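Local coordinates for protein aminotransferase, classes I and II (Silicibacter pomeroyi DSS-3, PDB 3H14) that probably transfers the amino group of L-aspartate to 2-oxoglutarate, giving oxaloacetate and L-glutamate, with pyridoxal 5'-phosphate as cofactor, at residues A[13-18]-A[342-347]; A[34-39]-A[338-343]; A[290-295]-A[359-364]. One frame throughout, in Å; residues are numbered along the deposited sequence.

How the interactions relate
All three contacts gather on the four-stranded sheet ordered 34-35, 340-344, 356-360, 315-319. Interactions 1 and 2 share strand 340-344 and overlap at V342 and T343, their centres about 11 Å apart. Interaction 3 takes the next strand, 356-360, and joins interaction 2 where M36 O lies close to S360 N and interaction 1 where V342 CG1 packs on F359 CE1. Interaction 2 is the buried one and rests on main-chain bonds between strands. The other two are only partly buried, and each uses a polar side chain to hold backbone groups: the carboxylate of D347 accepts from N-H groups in interaction 1, while the amide of N291 donates to carbonyls in interaction 3.

Interaction 1 (A[13-18]-A[342-347]); sequences PFIVMD and VTPGLD
D347 grips the turn at I15 and V16 with both oxygens of its carboxylate. OD1 accepts the backbone N-H of I15 through its syn lone pair, with N and OD1 2.7 Å apart and an N-H...O angle of 155°. OD2 takes the next N-H, V16 N to OD2 at 3.1 Å, also on the syn side but with the donor slightly out of the carboxylate plane and a more bent bond. An acidic side chain thus bridges two successive N-H groups of the type I turn F14 to M17, which leads into helix 17-28; its negative charge would probably be favoured near the N-terminal end of that helix, where N-H groups point outward. A chi1 of -75° sets CG of D347 beside its own backbone N, on the side of the turn.

Packing flanks these bonds. CB of I15 lies 3.4 Å from D347 OD1. The apolar contacts are those of the I15 branches: CG2 reaches the ring atom CG of P344 at 4.1 Å, and CG1 faces CB of L346. V16 turns its CG2 methyl to T343, touching OG1 at 3.6 Å and CG2 at 3.7 Å. The F14 ring stands near OD1, its plane 66° from that of the carboxylate.

Further out, R129 of helix 126-134 binds the carbonyl of D347, and strand 356-360 pairs with 342-347 through T343 and R358. The contact fastens the N-terminal turn to the end of strand 340-344, with helix 126-134 against F14 and D347 and helix 327-338 against I15, P344 and L346.

Interaction 2 (A[34-39]-A[338-343]); sequences IHMEVG and AGVAVT
I34 and H35 pair in parallel with V340 and A341, a short two-strand pairing at the outer edge of the four-stranded sheet of this class I aminotransferase. Its main-chain bonds run I34 N to G339 O, A341 N to I34 O and M36 N to A341 O. The second is 2.8 Å between A341 N and I34 O and almost straight, at 178°; the last is weak. I34 bonds through both N and O to the residues on either side of V340, G339 and A341, the pattern of a parallel bridge. G339, with positive phi just after helix 327-338, offers the first acceptor of the strand that follows.

The chain of M36, extended beyond CG, brings SE to 3.9 Å from CG1 of V340. CB of M36 also meets CG1 of V342 at 4.2 Å. Helix 365-381 covers the face bearing I34 and V340, with R374 on V340, and touches M36 through I368.

H35 and A341 point to the other face, toward helix 17-28. There E37 has its CG between the backbone N and carbonyl carbon (chi1 85°), and a bend at chi2 brings CD to the A341 methyl, with OE1 of E37 3.4 Å from A341 CB. The carboxylate is also held by the imidazole: H35 ND1 donates to the syn lone pair of E37 OE2, 2.6 Å away, with the oxygen close to the ring plane. NE2 binds E27 of helix 17-28; with a carboxylate at each ring nitrogen, the imidazole is likely to be protonated at both and positively charged.

Beyond the paired residues, a water donates to M36 O at 2.8 Å and accepts from T343 OG1 at 3.1 Å.

Interaction 3 (A[290-295]-A[359-364]); sequences ANRKLM and FSYARA
N291 and Y361 join the long helix 278-302 to the end of strand 356-360 and the loop leading into helix 365-381. Hydrogen bonds come first, and a single amide nitrogen makes both. N291 ND2 gives one N-H to Y361 O at 2.9 Å, a fairly straight bond of 164° with the oxygen in the amide plane. Its other bond, to R363 O at 2.7 Å, is more bent, at 132°. A chi1 of -64° carries CG of N291 toward the loop, while OD1 accepts from T365 OG1. An alanine here would probably leave the carbonyls of Y361 and R363 without this donor and T365 without its acceptor, making the loop between strand and helix less firmly held.

Packing around the Y361 ring forms the second group. The ring lies against the helix, with R292 CA 4.0 Å above one face, offset toward the rim. N291 CB approaches CD2 of the ring and M295 CG approaches CD1, both at 3.8 Å. The aliphatic chain of R292, extended from CG to NE, runs side by side with the tyrosine, its CD 3.3 Å from OH. The guanidinium then turns to other partners, P310 O and the carboxylate of E209.

Apolar contact alone joins M295 to F359. Bends at chi2 and chi3 carry the M295 methyl CE to F359 CB at 3.4 Å; the F359 ring itself meets F304 edge-to-face.

N291 therefore supplies the polar tie, while the Y361 ring, the aliphatic part of R292 and the M295 side chain (selenomethionine in this crystal) pack the rest; the buried amide is satisfied at ND2 by Y361 O and R363 O and at OD1 by T365.

Interaction 1 (A[13-18]-A[342-347])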
ATOM      1  N   PRO A  13       0.364  -6.262 -17.571  1.00 34.17           N
ATOM      2  CA  PRO A  13       1.610  -6.698 -16.892  1.00 34.49           C
ATOM      3  C   PRO A  13       2.287  -5.501 -16.242  1.00 34.26           C
ATOM      4  O   PRO A  13       2.243  -4.408 -16.804  1.00 34.11           O
ATOM      5  CB  PRO A  13       2.475  -7.219 -18.030  1.00 34.49           C
ATOM      6  CG  PRO A  13       2.053  -6.426 -19.189  1.00 34.94           C
ATOM      7  CD  PRO A  13       0.538  -6.211 -19.026  1.00 34.46           C
ATOM      8  N   PHE A  14       2.886  -5.702 -15.077  1.00 34.03           N
ATOM      9  CA  PHE A  14       3.429  -4.599 -14.307  1.00 34.89           C
ATOM     10  C   PHE A  14       4.733  -4.137 -14.914  1.00 35.27           C
ATOM     11  O   PHE A  14       5.647  -4.929 -15.111  1.00 34.06           O
ATOM     12  CB  PHE A  14       3.608  -4.985 -12.841  1.00 35.76           C
ATOM     13  CG  PHE A  14       2.311  -5.025 -12.059  1.00 36.57           C
ATOM     14  CD1 PHE A  14       1.196  -4.277 -12.468  1.00 38.05           C
ATOM     15  CD2 PHE A  14       2.212  -5.788 -10.912  1.00 38.48           C
ATOM     16  CE1 PHE A  14       0.003  -4.315 -11.749  1.00 38.41           C
ATOM     17  CE2 PHE A  14       1.042  -5.816 -10.184  1.00 37.97           C
ATOM     18  CZ  PHE A  14      -0.069  -5.079 -10.606  1.00 37.52           C
ATOM     19  N   ILE A  15       4.787  -2.847 -15.219  1.00 36.11           N
ATOM     20  CA  ILE A  15       5.931  -2.239 -15.885  1.00 37.63           C
ATOM     21  C   ILE A  15       7.187  -2.441 -15.064  1.00 38.28           C
ATOM     22  O   ILE A  15       8.279  -2.503 -15.634  1.00 38.65           O
ATOM     23  CB  ILE A  15       5.702  -0.707 -16.155  1.00 37.58           C
ATOM     24  CG1 ILE A  15       4.540  -0.477 -17.139  1.00 38.51           C
ATOM     25  CG2 ILE A  15       6.961  -0.035 -16.651  1.00 37.64           C
ATOM     26  CD1 ILE A  15       4.661  -1.242 -18.446  1.00 40.42           C
ATOM     27  N   VAL A  16       7.040  -2.570 -13.734  1.00 39.19           N
ATOM     28  CA  VAL A  16       8.209  -2.705 -12.850  1.00 40.32           C
ATOM     29  C   VAL A  16       8.988  -4.012 -13.066  1.00 41.17           C
ATOM     30  O   VAL A  16      10.125  -4.139 -12.606  1.00 40.45           O
ATOM     31  CB  VAL A  16       7.846  -2.510 -11.344  1.00 39.72           C
ATOM     32  CG1 VAL A  16       7.043  -3.681 -10.788  1.00 39.16           C
ATOM     33  CG2 VAL A  16       9.124  -2.249 -10.503  1.00 39.23           C
HETATM   34  N   MSE A  17       8.388  -4.954 -13.800  1.00 42.48           N
HETATM   35  CA  MSE A  17       8.998  -6.257 -14.085  1.00 43.15           C
HETATM   36  C   MSE A  17      10.254  -6.137 -14.944  1.00 42.39           C
HETATM   37  O   MSE A  17      11.184  -6.916 -14.779  1.00 42.06           O
HETATM   38  CB  MSE A  17       7.983  -7.181 -14.774  1.00 45.73           C
HETATM   39  CG  MSE A  17       6.714  -7.461 -13.939  1.00 51.00           C
HETATM   40 SE   MSE A  17       7.109  -8.480 -12.328  1.00 68.17          SE
HETATM   41  CE  MSE A  17       5.637  -7.968 -11.118  1.00 56.06           C
ATOM     42  N   ASP A  18      10.297  -5.168 -15.849  1.00 41.39           N
ATOM     43  CA  ASP A  18      11.535  -4.898 -16.605  1.00 41.09           C
ATOM     44  C   ASP A  18      12.742  -4.668 -15.662  1.00 40.32           C
ATOM     45  O   ASP A  18      13.767  -5.325 -15.801  1.00 39.26           O
ATOM     46  CB  ASP A  18      11.413  -3.663 -17.504  1.00 41.33           C
ATOM     47  CG  ASP A  18      10.402  -3.823 -18.627  1.00 43.72           C
ATOM     48  OD1 ASP A  18       9.574  -4.782 -18.620  1.00 46.18           O
ATOM     49  OD2 ASP A  18      10.425  -2.926 -19.506  1.00 45.07           O
ATOM     50  N   VAL A 342      14.808   1.435  -9.301  1.00 16.37           N
ATOM     51  CA  VAL A 342      13.713   2.325  -8.951  1.00 16.84           C
ATOM     52  C   VAL A 342      12.536   1.967  -9.841  1.00 16.53           C
ATOM     53  O   VAL A 342      12.707   1.283 -10.849  1.00 17.10           O
ATOM     54  CB  VAL A 342      14.109   3.818  -9.096  1.00 17.10           C
ATOM     55  CG1 VAL A 342      15.385   4.114  -8.258  1.00 17.15           C
ATOM     56  CG2 VAL A 342      14.273   4.200 -10.546  1.00 14.62           C
ATOM     57  N   THR A 343      11.340   2.453  -9.506  1.00 18.28           N
ATOM     58  CA  THR A 343      10.127   2.051 -10.221  1.00 18.87           C
ATOM     59  C   THR A 343       9.549   3.180 -11.065  1.00 18.57           C
ATOM     60  O   THR A 343       9.232   4.229 -10.528  1.00 17.77           O
ATOM     61  CB  THR A 343       9.013   1.656  -9.236  1.00 19.69           C
ATOM     62  OG1 THR A 343       9.504   0.621  -8.354  1.00 25.45           O
ATOM     63  CG2 THR A 343       7.802   1.152 -10.016  1.00 19.53           C
ATOM     64  N   PRO A 344       9.352   2.944 -12.359  1.00 17.92           N
ATOM     65  CA  PRO A 344       8.701   3.982 -13.137  1.00 18.76           C
ATOM     66  C   PRO A 344       7.271   4.252 -12.642  1.00 19.44           C
ATOM     67  O   PRO A 344       6.614   3.340 -12.126  1.00 19.30           O
ATOM     68  CB  PRO A 344       8.648   3.399 -14.540  1.00 19.08           C
ATOM     69  CG  PRO A 344       9.580   2.292 -14.560  1.00 18.05           C
ATOM     70  CD  PRO A 344       9.754   1.800 -13.190  1.00 18.46           C
ATOM     71  N   GLY A 345       6.802   5.485 -12.816  1.00 18.79           N
ATOM     72  CA  GLY A 345       5.487   5.873 -12.380  1.00 19.64           C
ATOM     73  C   GLY A 345       4.307   5.301 -13.149  1.00 19.71           C
ATOM     74  O   GLY A 345       3.184   5.359 -12.640  1.00 20.29           O
ATOM     75  N   LEU A 346       4.543   4.731 -14.342  1.00 20.61           N
ATOM     76  CA  LEU A 346       3.447   4.283 -15.208  0.50 21.21           C
ATOM     77  C   LEU A 346       2.471   3.284 -14.545  1.00 21.64           C
ATOM     78  O   LEU A 346       1.261   3.367 -14.789  1.00 22.20           O
ATOM     79  CB  LEU A 346       3.978   3.701 -16.515  0.50 21.75           C
ATOM     80  CG  LEU A 346       4.625   4.718 -17.453  0.50 22.61           C
ATOM     81  CD1 LEU A 346       6.156   4.709 -17.249  0.50 21.89           C
ATOM     82  CD2 LEU A 346       4.259   4.425 -18.890  0.50 24.22           C
ATOM     83  N   ASP A 347       2.978   2.381 -13.700  1.00 21.21           N
ATOM     84  CA  ASP A 347       2.098   1.418 -12.971  1.00 21.58           C
ATOM     85  C   ASP A 347       1.095   2.106 -12.062  1.00 20.72           C
ATOM     86  O   ASP A 347       0.018   1.554 -11.811  1.00 21.91           O
ATOM     87  CB  ASP A 347       2.904   0.449 -12.090  1.00 21.79           C
ATOM     88  CG  ASP A 347       3.625  -0.660 -12.883  1.00 24.14           C
ATOM     89  OD1 ASP A 347       3.093  -1.123 -13.953  1.00 25.70           O
ATOM     90  OD2 ASP A 347       4.730  -1.072 -12.401  1.00 21.27           O
TER

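Interaction 2 (A[34-39]-A[338-343])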
ATOM      1  N   ILE A  34      21.252  -1.751  -5.434  1.00 18.59           N
ATOM      2  CA  ILE A  34      20.510  -1.207  -4.316  1.00 18.70           C
ATOM      3  C   ILE A  34      19.031  -1.192  -4.748  1.00 18.75           C
ATOM      4  O   ILE A  34      18.647  -0.634  -5.787  1.00 17.04           O
ATOM      5  CB  ILE A  34      20.998   0.186  -3.885  1.00 18.96           C
ATOM      6  CG1 ILE A  34      22.490   0.151  -3.514  1.00 18.27           C
ATOM      7  CG2 ILE A  34      20.151   0.690  -2.702  1.00 18.75           C
ATOM      8  CD1 ILE A  34      22.809  -0.699  -2.295  1.00 18.35           C
ATOM      9  N   HIS A  35      18.207  -1.850  -3.940  1.00 18.84           N
ATOM     10  CA  HIS A  35      16.826  -2.162  -4.319  1.00 18.46           C
ATOM     11  C   HIS A  35      15.957  -1.089  -3.735  1.00 18.81           C
ATOM     12  O   HIS A  35      15.649  -1.138  -2.559  1.00 17.76           O
ATOM     13  CB  HIS A  35      16.440  -3.543  -3.818  1.00 19.27           C
ATOM     14  CG  HIS A  35      16.955  -4.635  -4.685  1.00 17.18           C
ATOM     15  ND1 HIS A  35      16.254  -5.097  -5.769  1.00 19.83           N
ATOM     16  CD2 HIS A  35      18.122  -5.316  -4.675  1.00 20.21           C
ATOM     17  CE1 HIS A  35      16.956  -6.030  -6.384  1.00 22.88           C
ATOM     18  NE2 HIS A  35      18.102  -6.172  -5.748  1.00 19.94           N
HETATM   19  N   MSE A  36      15.682  -0.060  -4.546  1.00 19.78           N
HETATM   20  CA  MSE A  36      14.757   1.029  -4.202  1.00 23.23           C
HETATM   21  C   MSE A  36      13.437   0.945  -4.981  1.00 21.54           C
HETATM   22  O   MSE A  36      12.686   1.917  -5.062  1.00 20.95           O
HETATM   23  CB  MSE A  36      15.445   2.392  -4.388  1.00 23.32           C
HETATM   24  CG  MSE A  36      16.583   2.544  -3.444  1.00 26.51           C
HETATM   25 SE   MSE A  36      17.447   4.314  -3.555  1.00 36.09          SE
HETATM   26  CE  MSE A  36      18.060   4.431  -1.742  1.00 31.29           C
ATOM     27  N   GLU A  37      13.143  -0.241  -5.485  1.00 21.02           N
ATOM     28  CA  GLU A  37      11.972  -0.511  -6.322  1.00 22.36           C
ATOM     29  C   GLU A  37      10.844  -1.320  -5.669  1.00 23.51           C
ATOM     30  O   GLU A  37       9.780  -1.455  -6.290  1.00 23.00           O
ATOM     31  CB  GLU A  37      12.376  -1.204  -7.628  1.00 21.37           C
ATOM     32  CG  GLU A  37      12.550  -2.769  -7.638  1.00 22.88           C
ATOM     33  CD  GLU A  37      13.741  -3.284  -6.854  1.00 22.65           C
ATOM     34  OE1 GLU A  37      14.299  -2.542  -6.010  1.00 17.97           O
ATOM     35  OE2 GLU A  37      14.098  -4.463  -7.056  1.00 22.59           O
ATOM     36  N   VAL A  38      11.067  -1.865  -4.468  1.00 24.29           N
ATOM     37  CA  VAL A  38      10.101  -2.832  -3.895  1.00 25.57           C
ATOM     38  C   VAL A  38       9.176  -2.165  -2.913  1.00 25.96           C
ATOM     39  O   VAL A  38       9.550  -1.258  -2.215  1.00 27.04           O
ATOM     40  CB  VAL A  38      10.766  -4.051  -3.221  1.00 26.43           C
ATOM     41  CG1 VAL A  38       9.707  -5.161  -3.005  1.00 26.93           C
ATOM     42  CG2 VAL A  38      11.932  -4.620  -4.067  1.00 26.20           C
ATOM     43  N   GLY A  39       7.930  -2.602  -2.891  1.00 26.38           N
ATOM     44  CA  GLY A  39       6.970  -2.037  -2.000  1.00 27.03           C
ATOM     45  C   GLY A  39       6.715  -2.942  -0.813  1.00 26.91           C
ATOM     46  O   GLY A  39       5.578  -3.234  -0.519  1.00 26.90           O
ATOM     47  N   ALA A 338      23.800   3.424 -12.683  1.00 22.40           N
ATOM     48  CA  ALA A 338      23.945   3.666 -11.242  1.00 22.40           C
ATOM     49  C   ALA A 338      23.896   2.415 -10.350  1.00 20.64           C
ATOM     50  O   ALA A 338      24.292   2.487  -9.193  1.00 20.62           O
ATOM     51  CB  ALA A 338      22.896   4.692 -10.732  1.00 21.34           C
ATOM     52  N   GLY A 339      23.402   1.305 -10.865  1.00 19.16           N
ATOM     53  CA  GLY A 339      23.263   0.092 -10.042  1.00 18.95           C
ATOM     54  C   GLY A 339      22.221   0.219  -8.966  1.00 18.08           C
ATOM     55  O   GLY A 339      22.318  -0.408  -7.882  1.00 16.90           O
ATOM     56  N   VAL A 340      21.208   1.036  -9.269  1.00 18.74           N
ATOM     57  CA  VAL A 340      20.105   1.301  -8.350  1.00 17.71           C
ATOM     58  C   VAL A 340      18.808   1.003  -9.065  1.00 17.57           C
ATOM     59  O   VAL A 340      18.615   1.430 -10.196  1.00 16.98           O
ATOM     60  CB  VAL A 340      20.088   2.756  -7.791  1.00 17.77           C
ATOM     61  CG1 VAL A 340      18.910   2.957  -6.853  1.00 17.43           C
ATOM     62  CG2 VAL A 340      21.378   3.069  -6.989  1.00 17.34           C
ATOM     63  N   ALA A 341      17.919   0.259  -8.389  1.00 16.37           N
ATOM     64  CA  ALA A 341      16.614  -0.122  -8.949  1.00 16.92           C
ATOM     65  C   ALA A 341      15.546   0.803  -8.407  1.00 15.76           C
ATOM     66  O   ALA A 341      15.468   0.982  -7.242  1.00 15.88           O
ATOM     67  CB  ALA A 341      16.256  -1.597  -8.605  1.00 16.17           C
ATOM     68  N   VAL A 342      14.808   1.435  -9.301  1.00 16.37           N
ATOM     69  CA  VAL A 342      13.713   2.325  -8.951  1.00 16.84           C
ATOM     70  C   VAL A 342      12.536   1.967  -9.841  1.00 16.53           C
ATOM     71  O   VAL A 342      12.707   1.283 -10.849  1.00 17.10           O
ATOM     72  CB  VAL A 342      14.109   3.818  -9.096  1.00 17.10           C
ATOM     73  CG1 VAL A 342      15.385   4.114  -8.258  1.00 17.15           C
ATOM     74  CG2 VAL A 342      14.273   4.200 -10.546  1.00 14.62           C
ATOM     75  N   THR A 343      11.340   2.453  -9.506  1.00 18.28           N
ATOM     76  CA  THR A 343      10.127   2.051 -10.221  1.00 18.87           C
ATOM     77  C   THR A 343       9.549   3.180 -11.065  1.00 18.57           C
ATOM     78  O   THR A 343       9.232   4.229 -10.528  1.00 17.77           O
ATOM     79  CB  THR A 343       9.013   1.656  -9.236  1.00 19.69           C
ATOM     80  OG1 THR A 343       9.504   0.621  -8.354  1.00 25.45           O
ATOM     81  CG2 THR A 343       7.802   1.152 -10.016  1.00 19.53           C
TER
HETATM   82  O   HOH W   1       9.911   2.123  -5.665  1.00 19.59           O

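Interaction 3 (A[290-295]-A[359-364])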
ATOM      1  N   ALA A 290      15.127   7.254   9.919  1.00 24.39           N
ATOM      2  CA  ALA A 290      16.483   7.646   9.550  1.00 23.34           C
ATOM      3  C   ALA A 290      16.651   7.722   8.033  1.00 23.71           C
ATOM      4  O   ALA A 290      17.276   8.655   7.515  1.00 23.24           O
ATOM      5  CB  ALA A 290      17.519   6.642  10.167  1.00 23.86           C
ATOM      6  N   ASN A 291      16.072   6.760   7.309  1.00 23.53           N
ATOM      7  CA  ASN A 291      16.190   6.730   5.852  1.00 23.80           C
ATOM      8  C   ASN A 291      15.464   7.883   5.184  1.00 24.04           C
ATOM      9  O   ASN A 291      15.951   8.410   4.191  1.00 24.73           O
ATOM     10  CB  ASN A 291      15.615   5.438   5.279  1.00 23.49           C
ATOM     11  CG  ASN A 291      16.379   4.217   5.725  1.00 24.18           C
ATOM     12  OD1 ASN A 291      17.429   4.325   6.390  1.00 21.88           O
ATOM     13  ND2 ASN A 291      15.859   3.044   5.380  1.00 19.88           N
ATOM     14  N   ARG A 292      14.294   8.217   5.732  1.00 25.61           N
ATOM     15  CA  ARG A 292      13.426   9.308   5.226  1.00 25.52           C
ATOM     16  C   ARG A 292      14.169  10.626   5.340  1.00 26.24           C
ATOM     17  O   ARG A 292      14.214  11.425   4.384  1.00 25.61           O
ATOM     18  CB  ARG A 292      12.131   9.341   6.050  1.00 25.68           C
ATOM     19  CG  ARG A 292      11.128  10.411   5.642  1.00 25.76           C
ATOM     20  CD  ARG A 292       9.806  10.169   6.288  1.00 25.92           C
ATOM     21  NE  ARG A 292       8.884  11.256   6.080  1.00 24.93           N
ATOM     22  CZ  ARG A 292       8.742  12.298   6.894  1.00 28.51           C
ATOM     23  NH1 ARG A 292       9.496  12.419   7.987  1.00 30.07           N
ATOM     24  NH2 ARG A 292       7.835  13.227   6.605  1.00 28.49           N
ATOM     25  N   LYS A 293      14.784  10.818   6.502  1.00 26.92           N
ATOM     26  CA  LYS A 293      15.626  11.991   6.780  1.00 26.81           C
ATOM     27  C   LYS A 293      16.699  12.117   5.689  1.00 25.98           C
ATOM     28  O   LYS A 293      16.868  13.169   5.109  1.00 25.44           O
ATOM     29  CB  LYS A 293      16.203  11.879   8.210  1.00 27.71           C
ATOM     30  CG  LYS A 293      16.808  13.184   8.877  1.00 28.90           C
ATOM     31  CD  LYS A 293      17.205  12.909  10.312  1.00 29.46           C
ATOM     32  CE  LYS A 293      17.812  14.115  11.053  1.00 34.64           C
ATOM     33  NZ  LYS A 293      16.821  14.763  11.994  1.00 37.41           N
ATOM     34  N   LEU A 294      17.412  11.033   5.407  1.00 25.82           N
ATOM     35  CA  LEU A 294      18.363  10.948   4.296  1.00 25.63           C
ATOM     36  C   LEU A 294      17.789  11.236   2.914  1.00 25.91           C
ATOM     37  O   LEU A 294      18.399  11.974   2.108  1.00 24.33           O
ATOM     38  CB  LEU A 294      18.975   9.545   4.247  1.00 26.46           C
ATOM     39  CG  LEU A 294      20.466   9.265   4.476  1.00 28.41           C
ATOM     40  CD1 LEU A 294      21.191  10.280   5.399  1.00 31.28           C
ATOM     41  CD2 LEU A 294      20.590   7.853   4.989  1.00 25.83           C
HETATM   42  N   MSE A 295      16.644  10.637   2.593  1.00 25.44           N
HETATM   43  CA  MSE A 295      15.992  10.917   1.301  1.00 26.64           C
HETATM   44  C   MSE A 295      15.654  12.413   1.130  1.00 26.79           C
HETATM   45  O   MSE A 295      15.901  13.006   0.068  1.00 27.31           O
HETATM   46  CB  MSE A 295      14.702  10.092   1.148  1.00 26.73           C
HETATM   47  CG  MSE A 295      14.911   8.567   1.121  1.00 28.82           C
HETATM   48 SE   MSE A 295      15.894   7.909  -0.350  1.00 35.77          SE
HETATM   49  CE  MSE A 295      14.424   7.698  -1.678  1.00 28.82           C
ATOM     50  N   PHE A 359      10.540   5.936  -5.484  1.00 18.48           N
ATOM     51  CA  PHE A 359      11.639   5.362  -4.728  1.00 19.22           C
ATOM     52  C   PHE A 359      11.052   4.690  -3.521  1.00 19.74           C
ATOM     53  O   PHE A 359      10.125   5.218  -2.925  1.00 20.80           O
ATOM     54  CB  PHE A 359      12.591   6.447  -4.221  1.00 19.86           C
ATOM     55  CG  PHE A 359      13.234   7.249  -5.297  1.00 21.68           C
ATOM     56  CD1 PHE A 359      14.486   6.876  -5.801  1.00 21.46           C
ATOM     57  CD2 PHE A 359      12.595   8.363  -5.826  1.00 22.58           C
ATOM     58  CE1 PHE A 359      15.098   7.610  -6.796  1.00 21.58           C
ATOM     59  CE2 PHE A 359      13.198   9.122  -6.823  1.00 22.41           C
ATOM     60  CZ  PHE A 359      14.447   8.755  -7.318  1.00 22.02           C
ATOM     61  N   SER A 360      11.615   3.561  -3.117  1.00 19.93           N
ATOM     62  CA  SER A 360      11.287   2.926  -1.856  1.00 21.08           C
ATOM     63  C   SER A 360      12.503   3.035  -0.948  1.00 21.06           C
ATOM     64  O   SER A 360      13.605   2.853  -1.402  1.00 23.14           O
ATOM     65  CB  SER A 360      10.897   1.447  -2.059  1.00 21.87           C
ATOM     66  OG  SER A 360      10.742   0.827  -0.764  1.00 25.56           O
ATOM     67  N   TYR A 361      12.303   3.358   0.316  1.00 21.31           N
ATOM     68  CA  TYR A 361      13.404   3.402   1.270  1.00 21.29           C
ATOM     69  C   TYR A 361      13.228   2.363   2.393  1.00 21.94           C
ATOM     70  O   TYR A 361      13.653   2.575   3.509  1.00 21.97           O
ATOM     71  CB  TYR A 361      13.648   4.832   1.782  1.00 20.40           C
ATOM     72  CG  TYR A 361      12.491   5.590   2.396  1.00 19.99           C
ATOM     73  CD1 TYR A 361      11.735   6.505   1.655  1.00 17.74           C
ATOM     74  CD2 TYR A 361      12.169   5.431   3.730  1.00 17.05           C
ATOM     75  CE1 TYR A 361      10.669   7.188   2.237  1.00 16.78           C
ATOM     76  CE2 TYR A 361      11.130   6.110   4.301  1.00 20.17           C
ATOM     77  CZ  TYR A 361      10.395   7.013   3.559  1.00 16.53           C
ATOM     78  OH  TYR A 361       9.356   7.665   4.169  1.00 17.96           O
ATOM     79  N   ALA A 362      12.658   1.212   2.043  1.00 22.22           N
ATOM     80  CA  ALA A 362      12.335   0.164   3.013  1.00 25.10           C
ATOM     81  C   ALA A 362      13.551  -0.693   3.402  1.00 26.88           C
ATOM     82  O   ALA A 362      13.451  -1.481   4.343  1.00 30.94           O
ATOM     83  CB  ALA A 362      11.227  -0.719   2.458  1.00 24.51           C
ATOM     84  N   ARG A 363      14.701  -0.491   2.778  1.00 27.47           N
ATOM     85  CA  ARG A 363      15.931  -1.227   3.119  1.00 26.96           C
ATOM     86  C   ARG A 363      16.758  -0.627   4.271  1.00 26.99           C
ATOM     87  O   ARG A 363      16.410   0.420   4.825  1.00 27.24           O
ATOM     88  CB  ARG A 363      16.777  -1.367   1.857  1.00 28.66           C
ATOM     89  CG  ARG A 363      16.148  -2.222   0.723  1.00 29.02           C
ATOM     90  CD  ARG A 363      16.191  -3.683   1.064  1.00 35.03           C
ATOM     91  NE  ARG A 363      15.470  -4.564   0.143  1.00 36.31           N
ATOM     92  CZ  ARG A 363      16.035  -5.536  -0.575  1.00 39.01           C
ATOM     93  NH1 ARG A 363      17.342  -5.768  -0.511  1.00 40.68           N
ATOM     94  NH2 ARG A 363      15.286  -6.286  -1.375  1.00 41.31           N
ATOM     95  N   ALA A 364      17.841  -1.315   4.661  1.00 25.91           N
ATOM     96  CA  ALA A 364      18.724  -0.855   5.739  1.00 25.51           C
ATOM     97  C   ALA A 364      19.275   0.536   5.444  1.00 24.61           C
ATOM     98  O   ALA A 364      19.443   0.904   4.284  1.00 23.93           O
ATOM     99  CB  ALA A 364      19.918  -1.847   5.910  1.00 26.03           C
TER